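Local atomic coordinates of GCN5-related N-acetyltransferase (Brucella abortus, PDB entry 7N1L), a protein that probably transfers acyl groups, most likely acetyl, to amino groups of its substrates, as a member of the GNAT family of N-acetyltransferases. Residues E96-D107 and R135-P145. Residues are numbered along the deposited sequence; the frame is centred on the assembly and turned at random.
Sequences EPVTGLRAGQVD and RSWSKLVLNAP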
loop_
_atom_site.group_PDB
_atom_site.type_symbol
_atom_site.label_atom_id
_atom_site.label_comp_id
_atom_site.label_asym_id
_atom_site.label_seq_id
_atom_site.Cartn_x
_atom_site.Cartn_y
_atom_site.Cartn_z
ATOM N N GLU A 96 -6.334 3.775 -7.379
ATOM C CA GLU A 96 -5.653 2.995 -8.414
ATOM C C GLU A 96 -5.470 3.895 -9.628
ATOM O O GLU A 96 -6.384 4.026 -10.460
ATOM C CB GLU A 96 -6.450 1.736 -8.757
ATOM C CG GLU A 96 -5.601 0.600 -9.283
ATOM C CD GLU A 96 -4.883 0.977 -10.571
ATOM O OE1 GLU A 96 -5.572 1.009 -11.624
ATOM O OE2 GLU A 96 -3.646 1.255 -10.527
ATOM N N PRO A 97 -4.315 4.548 -9.769
ATOM C CA PRO A 97 -4.179 5.590 -10.800
ATOM C C PRO A 97 -4.292 5.094 -12.234
ATOM O O PRO A 97 -4.682 5.868 -13.116
ATOM C CB PRO A 97 -2.779 6.164 -10.528
ATOM C CG PRO A 97 -2.476 5.802 -9.130
ATOM C CD PRO A 97 -3.115 4.464 -8.924
ATOM N N VAL A 98 -3.951 3.843 -12.508
ATOM C CA VAL A 98 -3.942 3.387 -13.888
ATOM C C VAL A 98 -5.363 3.314 -14.445
ATOM O O VAL A 98 -5.657 3.867 -15.514
ATOM C CB VAL A 98 -3.184 2.047 -13.988
ATOM C CG1 VAL A 98 -3.509 1.318 -15.281
ATOM C CG2 VAL A 98 -1.665 2.304 -13.869
ATOM N N THR A 99 -6.271 2.652 -13.726
ATOM C CA THR A 99 -7.654 2.528 -14.166
ATOM C C THR A 99 -8.526 3.683 -13.708
ATOM O O THR A 99 -9.645 3.833 -14.211
ATOM C CB THR A 99 -8.265 1.224 -13.659
ATOM O OG1 THR A 99 -8.281 1.254 -12.229
ATOM C CG2 THR A 99 -7.468 0.024 -14.143
ATOM N N GLY A 100 -8.064 4.496 -12.762
ATOM C CA GLY A 100 -8.909 5.551 -12.265
ATOM C C GLY A 100 -9.966 5.100 -11.293
ATOM O O GLY A 100 -10.867 5.883 -10.984
ATOM N N LEU A 101 -9.934 3.840 -10.874
ATOM C CA LEU A 101 -10.806 3.284 -9.847
ATOM C C LEU A 101 -9.985 3.141 -8.562
ATOM O O LEU A 101 -8.977 3.820 -8.375
ATOM C CB LEU A 101 -11.420 1.962 -10.333
ATOM C CG LEU A 101 -12.223 2.030 -11.637
ATOM C CD1 LEU A 101 -12.492 0.645 -12.174
ATOM C CD2 LEU A 101 -13.524 2.769 -11.408
ATOM N N ARG A 102 -10.408 2.275 -7.668
ATOM C CA ARG A 102 -9.654 2.041 -6.447
ATOM C C ARG A 102 -9.205 0.585 -6.412
ATOM O O ARG A 102 -9.570 -0.217 -7.270
ATOM C CB ARG A 102 -10.490 2.431 -5.207
ATOM C CG ARG A 102 -10.858 3.960 -5.190
ATOM C CD ARG A 102 -11.414 4.496 -3.851
ATOM N NE ARG A 102 -10.400 4.593 -2.801
ATOM C CZ ARG A 102 -9.652 5.665 -2.553
ATOM N NH1 ARG A 102 -9.755 6.760 -3.278
ATOM N NH2 ARG A 102 -8.797 5.641 -1.532
ATOM N N ALA A 103 -8.390 0.256 -5.415
ATOM C CA ALA A 103 -7.957 -1.109 -5.181
ATOM C C ALA A 103 -7.781 -1.315 -3.682
ATOM O O ALA A 103 -7.499 -0.369 -2.945
ATOM C CB ALA A 103 -6.642 -1.426 -5.920
ATOM N N GLY A 104 -7.983 -2.558 -3.228
ATOM C CA GLY A 104 -7.705 -2.916 -1.842
ATOM C C GLY A 104 -6.314 -3.511 -1.679
ATOM O O GLY A 104 -5.811 -4.207 -2.556
ATOM N N GLN A 105 -5.696 -3.276 -0.526
ATOM C CA GLN A 105 -4.348 -3.784 -0.293
ATOM C C GLN A 105 -4.285 -4.362 1.110
ATOM O O GLN A 105 -4.648 -3.681 2.073
ATOM C CB GLN A 105 -3.292 -2.693 -0.473
ATOM C CG GLN A 105 -1.843 -3.153 -0.180
ATOM C CD GLN A 105 -0.821 -2.026 -0.380
ATOM O OE1 GLN A 105 -0.944 -1.256 -1.316
ATOM N NE2 GLN A 105 0.167 -1.927 0.503
ATOM N N VAL A 106 -3.886 -5.636 1.200
ATOM C CA VAL A 106 -3.740 -6.365 2.459
ATOM C C VAL A 106 -2.260 -6.631 2.694
ATOM O O VAL A 106 -1.610 -7.312 1.890
ATOM C CB VAL A 106 -4.501 -7.701 2.437
ATOM C CG1 VAL A 106 -4.185 -8.498 3.699
ATOM C CG2 VAL A 106 -5.986 -7.488 2.274
ATOM N N ASP A 107 -1.748 -6.172 3.821
ATOM C CA ASP A 107 -0.383 -6.464 4.228
ATOM C C ASP A 107 -0.318 -7.382 5.434
ATOM O O ASP A 107 0.770 -7.837 5.787
ATOM C CB ASP A 107 0.374 -5.158 4.548
ATOM C CG ASP A 107 0.577 -4.257 3.311
ATOM O OD1 ASP A 107 0.469 -4.727 2.175
ATOM O OD2 ASP A 107 0.804 -3.053 3.484
ATOM N N ARG A 135 -16.802 -0.816 -3.173
ATOM C CA ARG A 135 -15.680 0.102 -3.119
ATOM C C ARG A 135 -15.140 0.508 -4.486
ATOM O O ARG A 135 -14.221 1.324 -4.532
ATOM C CB ARG A 135 -14.540 -0.508 -2.293
ATOM C CG ARG A 135 -14.910 -0.890 -0.851
ATOM C CD ARG A 135 -15.321 0.326 0.018
ATOM N NE ARG A 135 -15.563 -0.089 1.392
ATOM C CZ ARG A 135 -14.664 -0.005 2.364
ATOM N NH1 ARG A 135 -13.476 0.561 2.165
ATOM N NH2 ARG A 135 -14.945 -0.537 3.558
ATOM N N SER A 136 -15.704 -0.001 -5.591
ATOM C CA SER A 136 -15.147 0.175 -6.952
ATOM C C SER A 136 -13.700 -0.300 -7.037
ATOM O O SER A 136 -12.824 0.385 -7.573
ATOM C CB SER A 136 -15.252 1.620 -7.452
ATOM O OG SER A 136 -16.593 1.966 -7.698
ATOM N N TRP A 137 -13.441 -1.471 -6.484
ATOM C CA TRP A 137 -12.129 -2.078 -6.609
ATOM C C TRP A 137 -12.015 -2.796 -7.941
ATOM O O TRP A 137 -12.909 -3.559 -8.316
ATOM C CB TRP A 137 -11.870 -3.067 -5.481
ATOM C CG TRP A 137 -11.589 -2.374 -4.220
ATOM C CD1 TRP A 137 -11.346 -1.030 -4.054
ATOM C CD2 TRP A 137 -11.555 -2.960 -2.917
ATOM N NE1 TRP A 137 -11.148 -0.752 -2.717
ATOM C CE2 TRP A 137 -11.283 -1.916 -1.997
ATOM C CE3 TRP A 137 -11.752 -4.263 -2.432
ATOM C CZ2 TRP A 137 -11.166 -2.147 -0.617
ATOM C CZ3 TRP A 137 -11.642 -4.494 -1.061
ATOM C CH2 TRP A 137 -11.349 -3.444 -0.171
ATOM N N SER A 138 -10.940 -2.497 -8.673
ATOM C CA SER A 138 -10.532 -3.307 -9.812
ATOM C C SER A 138 -9.713 -4.516 -9.385
ATOM O O SER A 138 -9.556 -5.454 -10.172
ATOM C CB SER A 138 -9.723 -2.474 -10.811
ATOM O OG SER A 138 -8.502 -2.062 -10.231
ATOM N N LYS A 139 -9.139 -4.490 -8.185
ATOM C CA LYS A 139 -8.336 -5.608 -7.713
ATOM C C LYS A 139 -8.172 -5.542 -6.201
ATOM O O LYS A 139 -8.390 -4.511 -5.567
ATOM C CB LYS A 139 -6.957 -5.638 -8.383
ATOM C CG LYS A 139 -6.115 -4.376 -8.218
ATOM C CD LYS A 139 -4.823 -4.528 -9.035
ATOM C CE LYS A 139 -3.916 -3.318 -8.927
ATOM N NZ LYS A 139 -4.354 -2.176 -9.792
ATOM N N LEU A 140 -7.715 -6.659 -5.651
ATOM C CA LEU A 140 -7.278 -6.773 -4.273
ATOM C C LEU A 140 -5.843 -7.285 -4.301
ATOM O O LEU A 140 -5.579 -8.352 -4.857
ATOM C CB LEU A 140 -8.186 -7.721 -3.501
ATOM C CG LEU A 140 -7.801 -8.058 -2.085
ATOM C CD1 LEU A 140 -7.645 -6.788 -1.306
ATOM C CD2 LEU A 140 -8.922 -8.969 -1.460
ATOM N N VAL A 141 -4.908 -6.467 -3.824
ATOM C CA VAL A 141 -3.506 -6.832 -3.743
ATOM C C VAL A 141 -3.244 -7.458 -2.380
ATOM O O VAL A 141 -3.553 -6.857 -1.344
ATOM C CB VAL A 141 -2.617 -5.596 -3.960
ATOM C CG1 VAL A 141 -1.166 -5.894 -3.580
ATOM C CG2 VAL A 141 -2.741 -5.108 -5.399
ATOM N N LEU A 142 -2.603 -8.624 -2.367
ATOM C CA LEU A 142 -2.297 -9.327 -1.133
ATOM C C LEU A 142 -0.794 -9.459 -1.008
ATOM O O LEU A 142 -0.163 -10.139 -1.824
ATOM C CB LEU A 142 -2.948 -10.713 -1.098
ATOM C CG LEU A 142 -4.451 -10.836 -1.412
ATOM C CD1 LEU A 142 -4.847 -12.290 -1.587
ATOM C CD2 LEU A 142 -5.280 -10.176 -0.326
ATOM N N ASN A 143 -0.229 -8.857 0.034
ATOM C CA ASN A 143 1.204 -8.911 0.301
ATOM C C ASN A 143 1.469 -9.820 1.501
ATOM O O ASN A 143 0.931 -9.598 2.586
ATOM C CB ASN A 143 1.747 -7.499 0.541
ATOM C CG ASN A 143 1.676 -6.627 -0.723
ATOM O OD1 ASN A 143 2.024 -7.081 -1.815
ATOM N ND2 ASN A 143 1.176 -5.411 -0.581
ATOM N N ALA A 144 2.311 -10.824 1.318
ATOM C CA ALA A 144 2.584 -11.787 2.369
ATOM C C ALA A 144 3.994 -11.594 2.904
ATOM O O ALA A 144 4.968 -11.722 2.141
ATOM C CB ALA A 144 2.409 -13.222 1.858
ATOM N N PRO A 145 4.161 -11.321 4.196
ATOM C CA PRO A 145 5.513 -11.234 4.744
ATOM C C PRO A 145 6.201 -12.579 4.641
ATOM O O PRO A 145 5.558 -13.618 4.466
ATOM C CB PRO A 145 5.272 -10.841 6.208
ATOM C CG PRO A 145 3.934 -11.457 6.532
ATOM C CD PRO A 145 3.131 -11.275 5.259
#
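Trp137 lies flat against the backbone of Ala103 and Gly104 where the parallel strands 101-107 and 139-144 of the GNAT fold pair side by side, linked by a beta-alpha-beta crossover. The amide N of Gly104 sits over the indole centre, and Gly104 CA makes a CH-pi contact 3.8 Å from the centroid of the six-membered ring; Arg135 CB lies over the rim of the opposite face. A beta bulge at Ser138 and Lys139, opposite Ala103, shifts the register by one: Arg102 O accepts from Ser138 N at 3.0 Å, whereas Gly104 N reaches Lys139 O at 3.1 Å. Beyond it Val106 CB packs 3.8 Å from Leu142 CD2, beneath helices 120-129 and 150-158. Lys139, with CG between backbone N and carbonyl carbon (chi1 57°), runs extended to CE and bends there, bringing NZ to Glu96 OE2 in a long salt bridge (3.6 Å). Further out, Asp93 accepts from Trp137 NE1 and forms salt bridges with Arg102 and with Arg135, which also pairs with Glu75. The second subunit extends the sheet along 139-144; its Ser166 bonds Asn143 OD1 and its Gln105 bonds Gln105 NE2, which also donates to both Asp107 oxygens. Asn143 ND2 donates in its amide plane to Asp107 OD1 at 2.9 Å, nearly straight at 171°.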